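Local coordinates for protein beta-lactamase (PDB 6N36) that probably hydrolyses the beta-lactam ring of antibiotics as a metallo-beta-lactamase-family enzyme with a two-zinc site, at residues H48-T53 and A93-Q98; T60-H65 and F71-I76. All coordinates share one frame; numbering follows the deposited sequence.

Contact 1: residues H48-T53 and A93-Q98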
loop_
_atom_site.group_PDB
_atom_site.type_symbol
_atom_site.label_atom_id
_atom_site.label_comp_id
_atom_site.label_asym_id
_atom_site.label_seq_id
_atom_site.Cartn_x
_atom_site.Cartn_y
_atom_site.Cartn_z
ATOM N N HIS A 48 -6.139 -10.339 -12.229
ATOM C CA HIS A 48 -6.236 -9.662 -10.929
ATOM C C HIS A 48 -5.172 -8.582 -10.780
ATOM O O HIS A 48 -4.146 -8.615 -11.450
ATOM C CB HIS A 48 -6.049 -10.696 -9.804
ATOM C CG HIS A 48 -6.815 -11.963 -10.006
ATOM N ND1 HIS A 48 -8.147 -11.955 -10.432
ATOM C CD2 HIS A 48 -6.453 -13.262 -9.873
ATOM C CE1 HIS A 48 -8.558 -13.197 -10.523
ATOM N NE2 HIS A 48 -7.545 -14.045 -10.169
ATOM N N ILE A 49 -5.472 -7.682 -9.873
ATOM C CA ILE A 49 -4.565 -6.593 -9.438
ATOM C C ILE A 49 -4.151 -6.957 -8.009
ATOM O O ILE A 49 -5.017 -7.182 -7.127
ATOM C CB ILE A 49 -5.213 -5.218 -9.537
ATOM C CG1 ILE A 49 -5.836 -4.939 -10.919
ATOM C CG2 ILE A 49 -4.214 -4.142 -9.111
ATOM C CD1 ILE A 49 -7.327 -5.126 -10.950
ATOM N N LEU A 50 -2.839 -6.882 -7.745
ATOM C CA LEU A 50 -2.285 -7.008 -6.361
ATOM C C LEU A 50 -1.725 -5.667 -5.926
ATOM O O LEU A 50 -0.905 -5.106 -6.665
ATOM C CB LEU A 50 -1.174 -8.046 -6.353
ATOM C CG LEU A 50 -0.460 -8.185 -5.002
ATOM C CD1 LEU A 50 -1.381 -8.788 -3.970
ATOM C CD2 LEU A 50 0.836 -8.981 -5.180
ATOM N N ILE A 51 -2.182 -5.173 -4.775
ATOM C CA ILE A 51 -1.587 -3.981 -4.142
ATOM C C ILE A 51 -0.765 -4.455 -2.943
ATOM O O ILE A 51 -1.344 -4.902 -1.963
ATOM C CB ILE A 51 -2.660 -2.966 -3.726
ATOM C CG1 ILE A 51 -3.558 -2.551 -4.899
ATOM C CG2 ILE A 51 -1.955 -1.780 -3.096
ATOM C CD1 ILE A 51 -4.745 -1.700 -4.479
ATOM N N ASN A 52 0.546 -4.292 -3.077
ATOM C CA ASN A 52 1.593 -4.578 -2.067
ATOM C C ASN A 52 1.911 -6.056 -1.939
ATOM O O ASN A 52 1.049 -6.935 -2.123
ATOM C CB ASN A 52 1.269 -4.043 -0.673
ATOM C CG ASN A 52 1.272 -2.533 -0.589
ATOM O OD1 ASN A 52 1.858 -1.851 -1.443
ATOM N ND2 ASN A 52 0.593 -1.999 0.433
ATOM N N THR A 53 3.153 -6.305 -1.594
ATOM C CA THR A 53 3.605 -7.568 -0.946
ATOM C C THR A 53 3.860 -7.286 0.518
ATOM O O THR A 53 3.508 -6.232 1.018
ATOM C CB THR A 53 4.791 -8.221 -1.664
ATOM O OG1 THR A 53 5.976 -7.470 -1.362
ATOM C CG2 THR A 53 4.606 -8.360 -3.160
ATOM N N ALA A 93 9.677 -8.408 -6.645
ATOM C CA ALA A 93 10.481 -9.022 -7.735
ATOM C C ALA A 93 10.098 -10.489 -7.889
ATOM O O ALA A 93 9.966 -10.949 -9.067
ATOM C CB ALA A 93 11.960 -8.866 -7.496
ATOM N N ALA A 94 9.952 -11.215 -6.791
ATOM C CA ALA A 94 9.604 -12.658 -6.822
ATOM C C ALA A 94 8.239 -12.801 -7.480
ATOM O O ALA A 94 8.039 -13.677 -8.348
ATOM C CB ALA A 94 9.647 -13.288 -5.451
ATOM N N VAL A 95 7.267 -12.000 -7.050
ATOM C CA VAL A 95 5.902 -12.111 -7.613
ATOM C C VAL A 95 5.957 -11.807 -9.116
ATOM O O VAL A 95 5.356 -12.576 -9.901
ATOM C CB VAL A 95 4.883 -11.185 -6.910
ATOM C CG1 VAL A 95 3.572 -11.188 -7.659
ATOM C CG2 VAL A 95 4.699 -11.599 -5.472
ATOM N N LYS A 96 6.693 -10.786 -9.548
ATOM C CA LYS A 96 6.755 -10.418 -10.991
ATOM C C LYS A 96 7.426 -11.539 -11.799
ATOM O O LYS A 96 6.887 -11.902 -12.860
ATOM C CB LYS A 96 7.547 -9.134 -11.186
ATOM C CG LYS A 96 7.547 -8.617 -12.617
ATOM C CD LYS A 96 8.212 -7.267 -12.791
ATOM C CE LYS A 96 8.406 -6.925 -14.259
ATOM N NZ LYS A 96 9.201 -5.693 -14.437
ATOM N N GLN A 97 8.473 -12.127 -11.244
ATOM C CA GLN A 97 9.182 -13.247 -11.917
ATOM C C GLN A 97 8.221 -14.427 -12.091
ATOM O O GLN A 97 8.271 -15.069 -13.177
ATOM C CB GLN A 97 10.401 -13.694 -11.123
ATOM C CG GLN A 97 11.178 -14.745 -11.900
ATOM C CD GLN A 97 12.264 -15.368 -11.075
ATOM O OE1 GLN A 97 12.390 -15.110 -9.872
ATOM N NE2 GLN A 97 13.045 -16.209 -11.735
ATOM N N GLN A 98 7.407 -14.732 -11.079
ATOM C CA GLN A 98 6.542 -15.933 -11.061
ATOM C C GLN A 98 5.296 -15.744 -11.899
ATOM O O GLN A 98 4.727 -16.812 -12.264
ATOM C CB GLN A 98 6.199 -16.319 -9.623
ATOM C CG GLN A 98 7.403 -16.819 -8.881
ATOM C CD GLN A 98 7.070 -17.078 -7.434
ATOM O OE1 GLN A 98 6.086 -17.745 -7.130
ATOM N NE2 GLN A 98 7.913 -16.564 -6.536
#
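Val95 of helix 92-99 meets Thr53 and Leu50 through its two methyl groups, one for each partner. The apolar contacts make up the whole of the direct contact. Val95 CG2 lies 4.0 Å from Thr53 CG2, the two side chains reaching toward each other tip to tip, while Val95 CG1 approaches Leu50 CD2 at a looser 4.3 Å. The valine sets CG1 trans to its own backbone N (chi1 171°), and this rotamer spreads the two methyls so that CG1 faces the strand residue and CG2 the loop residue that follows. Leu50 and Thr53 both direct their CB toward the helix. Val95 also touches Leu79 of strand 76-80 and Asp59 of helix 58-69, so the helix packs against one sheet of the alpha-beta/beta-alpha sandwich of the metallo-beta-lactamase fold.

The polar chemistry runs beside this apolar patch. With chi1 at 75°, Thr53 turns OG1 away from the methyl contact to hydrogen-bond with the backbone N of Ala91, just ahead of the helix.

All three touching residues are buried, and their methyl-to-methyl contact is apolar and non-directional; the bond to Ala91 is what fixes the rotation of the threonine. Thr53 thus seats the loop after strand 48-51 against the helix with its methyl and ties it with its hydroxyl to the chain between helices 86-89 and 92-99.

Contact 2: residues T60-H65 and F71-I76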
loop_
_atom_site.group_PDB
_atom_site.type_symbol
_atom_site.label_atom_id
_atom_site.label_comp_id
_atom_site.label_asym_id
_atom_site.label_seq_id
_atom_site.Cartn_x
_atom_site.Cartn_y
_atom_site.Cartn_z
ATOM N N THR A 60 5.148 -16.594 -1.008
ATOM C CA THR A 60 4.603 -17.903 -0.609
ATOM C C THR A 60 3.225 -17.729 0.037
ATOM O O THR A 60 2.282 -18.535 -0.301
ATOM C CB THR A 60 5.568 -18.625 0.342
ATOM O OG1 THR A 60 6.756 -18.819 -0.431
ATOM C CG2 THR A 60 5.019 -19.948 0.814
ATOM N N LEU A 61 3.080 -16.768 0.964
ATOM C CA LEU A 61 1.819 -16.512 1.701
ATOM C C LEU A 61 0.762 -15.970 0.750
ATOM O O LEU A 61 -0.414 -16.362 0.884
ATOM C CB LEU A 61 2.049 -15.523 2.850
ATOM C CG LEU A 61 2.244 -16.121 4.248
ATOM C CD1 LEU A 61 1.514 -15.256 5.269
ATOM C CD2 LEU A 61 1.777 -17.560 4.355
ATOM N N ILE A 62 1.168 -15.113 -0.161
ATOM C CA ILE A 62 0.219 -14.536 -1.162
ATOM C C ILE A 62 -0.353 -15.683 -2.006
ATOM O O ILE A 62 -1.592 -15.757 -2.126
ATOM C CB ILE A 62 0.907 -13.492 -2.043
ATOM C CG1 ILE A 62 1.227 -12.257 -1.202
ATOM C CG2 ILE A 62 0.086 -13.109 -3.284
ATOM C CD1 ILE A 62 2.240 -11.345 -1.857
ATOM N N LYS A 63 0.499 -16.570 -2.491
ATOM C CA LYS A 63 0.047 -17.732 -3.329
ATOM C C LYS A 63 -0.930 -18.592 -2.508
ATOM O O LYS A 63 -2.040 -18.991 -3.015
ATOM C CB LYS A 63 1.292 -18.444 -3.881
ATOM C CG LYS A 63 0.993 -19.593 -4.827
ATOM C CD LYS A 63 2.281 -20.248 -5.328
ATOM C CE LYS A 63 2.005 -21.332 -6.352
ATOM N NZ LYS A 63 0.594 -21.778 -6.311
ATOM N N ALA A 64 -0.592 -18.911 -1.256
ATOM C CA ALA A 64 -1.409 -19.771 -0.380
ATOM C C ALA A 64 -2.736 -19.111 -0.063
ATOM O O ALA A 64 -3.777 -19.813 -0.004
ATOM C CB ALA A 64 -0.664 -20.102 0.892
ATOM N N HIS A 65 -2.719 -17.791 0.222
ATOM C CA HIS A 65 -3.963 -17.098 0.597
ATOM C C HIS A 65 -4.887 -17.085 -0.612
ATOM O O HIS A 65 -6.099 -17.218 -0.445
ATOM C CB HIS A 65 -3.626 -15.700 1.078
ATOM C CG HIS A 65 -3.075 -15.675 2.448
ATOM N ND1 HIS A 65 -2.553 -14.517 3.008
ATOM C CD2 HIS A 65 -2.908 -16.642 3.361
ATOM C CE1 HIS A 65 -2.139 -14.788 4.227
ATOM N NE2 HIS A 65 -2.353 -16.067 4.479
ATOM N N PHE A 71 -8.526 -18.539 -5.956
ATOM C CA PHE A 71 -7.935 -17.821 -7.108
ATOM C C PHE A 71 -6.517 -18.331 -7.358
ATOM O O PHE A 71 -5.832 -18.832 -6.404
ATOM C CB PHE A 71 -7.893 -16.321 -6.862
ATOM C CG PHE A 71 -9.251 -15.733 -6.561
ATOM C CD1 PHE A 71 -10.195 -15.681 -7.580
ATOM C CD2 PHE A 71 -9.590 -15.270 -5.306
ATOM C CE1 PHE A 71 -11.458 -15.155 -7.348
ATOM C CE2 PHE A 71 -10.865 -14.767 -5.062
ATOM C CZ PHE A 71 -11.779 -14.704 -6.093
ATOM N N LYS A 72 -6.090 -18.220 -8.592
ATOM C CA LYS A 72 -4.741 -18.634 -9.024
ATOM C C LYS A 72 -3.791 -17.441 -9.009
ATOM O O LYS A 72 -4.042 -16.429 -9.664
ATOM C CB LYS A 72 -4.772 -19.272 -10.412
ATOM C CG LYS A 72 -5.303 -20.693 -10.441
ATOM C CD LYS A 72 -4.836 -21.528 -11.633
ATOM C CE LYS A 72 -4.477 -20.732 -12.866
ATOM N NZ LYS A 72 -4.990 -21.388 -14.096
ATOM N N PHE A 73 -2.726 -17.581 -8.262
ATOM C CA PHE A 73 -1.629 -16.587 -8.210
ATOM C C PHE A 73 -1.195 -16.156 -9.612
ATOM O O PHE A 73 -0.955 -14.998 -9.867
ATOM C CB PHE A 73 -0.492 -17.265 -7.473
ATOM C CG PHE A 73 0.760 -16.472 -7.225
ATOM C CD1 PHE A 73 0.767 -15.360 -6.415
ATOM C CD2 PHE A 73 1.950 -16.924 -7.731
ATOM C CE1 PHE A 73 1.938 -14.668 -6.149
ATOM C CE2 PHE A 73 3.133 -16.260 -7.440
ATOM C CZ PHE A 73 3.119 -15.161 -6.617
ATOM N N LYS A 74 -1.060 -17.106 -10.540
ATOM C CA LYS A 74 -0.530 -16.791 -11.875
ATOM C C LYS A 74 -1.534 -15.975 -12.693
ATOM O O LYS A 74 -1.164 -15.509 -13.775
ATOM C CB LYS A 74 -0.010 -18.064 -12.556
ATOM C CG LYS A 74 1.333 -18.521 -11.981
ATOM C CD LYS A 74 1.862 -19.871 -12.525
ATOM C CE LYS A 74 2.833 -20.509 -11.537
ATOM N NZ LYS A 74 3.587 -21.676 -12.079
ATOM N N ASP A 75 -2.731 -15.699 -12.170
ATOM C CA ASP A 75 -3.735 -14.822 -12.847
ATOM C C ASP A 75 -3.576 -13.365 -12.416
ATOM O O ASP A 75 -4.275 -12.531 -12.958
ATOM C CB ASP A 75 -5.143 -15.331 -12.584
ATOM C CG ASP A 75 -5.495 -16.586 -13.349
ATOM O OD1 ASP A 75 -4.880 -16.777 -14.450
ATOM O OD2 ASP A 75 -6.341 -17.339 -12.863
ATOM N N ILE A 76 -2.630 -13.034 -11.535
ATOM C CA ILE A 76 -2.284 -11.607 -11.257
ATOM C C ILE A 76 -1.684 -11.010 -12.523
ATOM O O ILE A 76 -0.725 -11.611 -13.082
ATOM C CB ILE A 76 -1.335 -11.489 -10.090
ATOM C CG1 ILE A 76 -1.991 -11.992 -8.818
ATOM C CG2 ILE A 76 -0.798 -10.047 -9.980
ATOM C CD1 ILE A 76 -0.979 -12.140 -7.699
HETATM O O HOH W 1 -3.000 -19.307 -5.867
#
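Lys63 lays the aliphatic part of its side chain over one face of the Phe73 ring, the two crossing at about a right angle. Its CB stands 4.1 Å from the Phe73 ring centroid, only 17° off the normal, a CH-pi contact. With CG anti to the backbone N (chi1 -176°), the chain runs on across the base of the aromatic group, where Lys63 CG comes 3.8 Å from Phe73 CB. Ile62 takes the ring differently: its CG2 methyl sits at the edge, near the ring plane, 3.8 Å from Phe73 CE1.

A water joins the backbones beside this packing. It donates to Lys63 O (3.0 Å from the water oxygen) and to Phe71 O, and accepts from Phe73 N, so three backbone groups converge on one solvent molecule where helix and returning chain run close.

Phe73 opens the 3-10 turn 73-75 at the end of the loop from helix 58-69 to strand 76-80. Its ring is buried among Met66 of the same helix and Val95, Gln98 and Thr99 of helix 92-99, and therefore wedges between the two helices, while Ile62 also reaches Met39 ahead of strand 40-42.

The centres of contacts 1 and 2 lie 9 Å apart on the same side of the chain's centre. Both segments of contact 2 fall between the two of contact 1 in sequence: strand 48-51 leads to helix 58-69, the turn 71-76 brings the chain back to strand 76-80, parallel to 48-51 in the same sheet, and helix 92-99 follows. The segments also touch directly, with a probable hydrogen bond from His48 N to Asp75 O (3.0 Å) and Gln98 packing on Phe73. Contact 1 sets helix 92-99 against the end of strand 48-51, and contact 2 folds the loop before strand 76-80 back on helix 58-69, in the alpha-beta/beta-alpha sandwich that carries the two zinc ions, probably the catalytic centre.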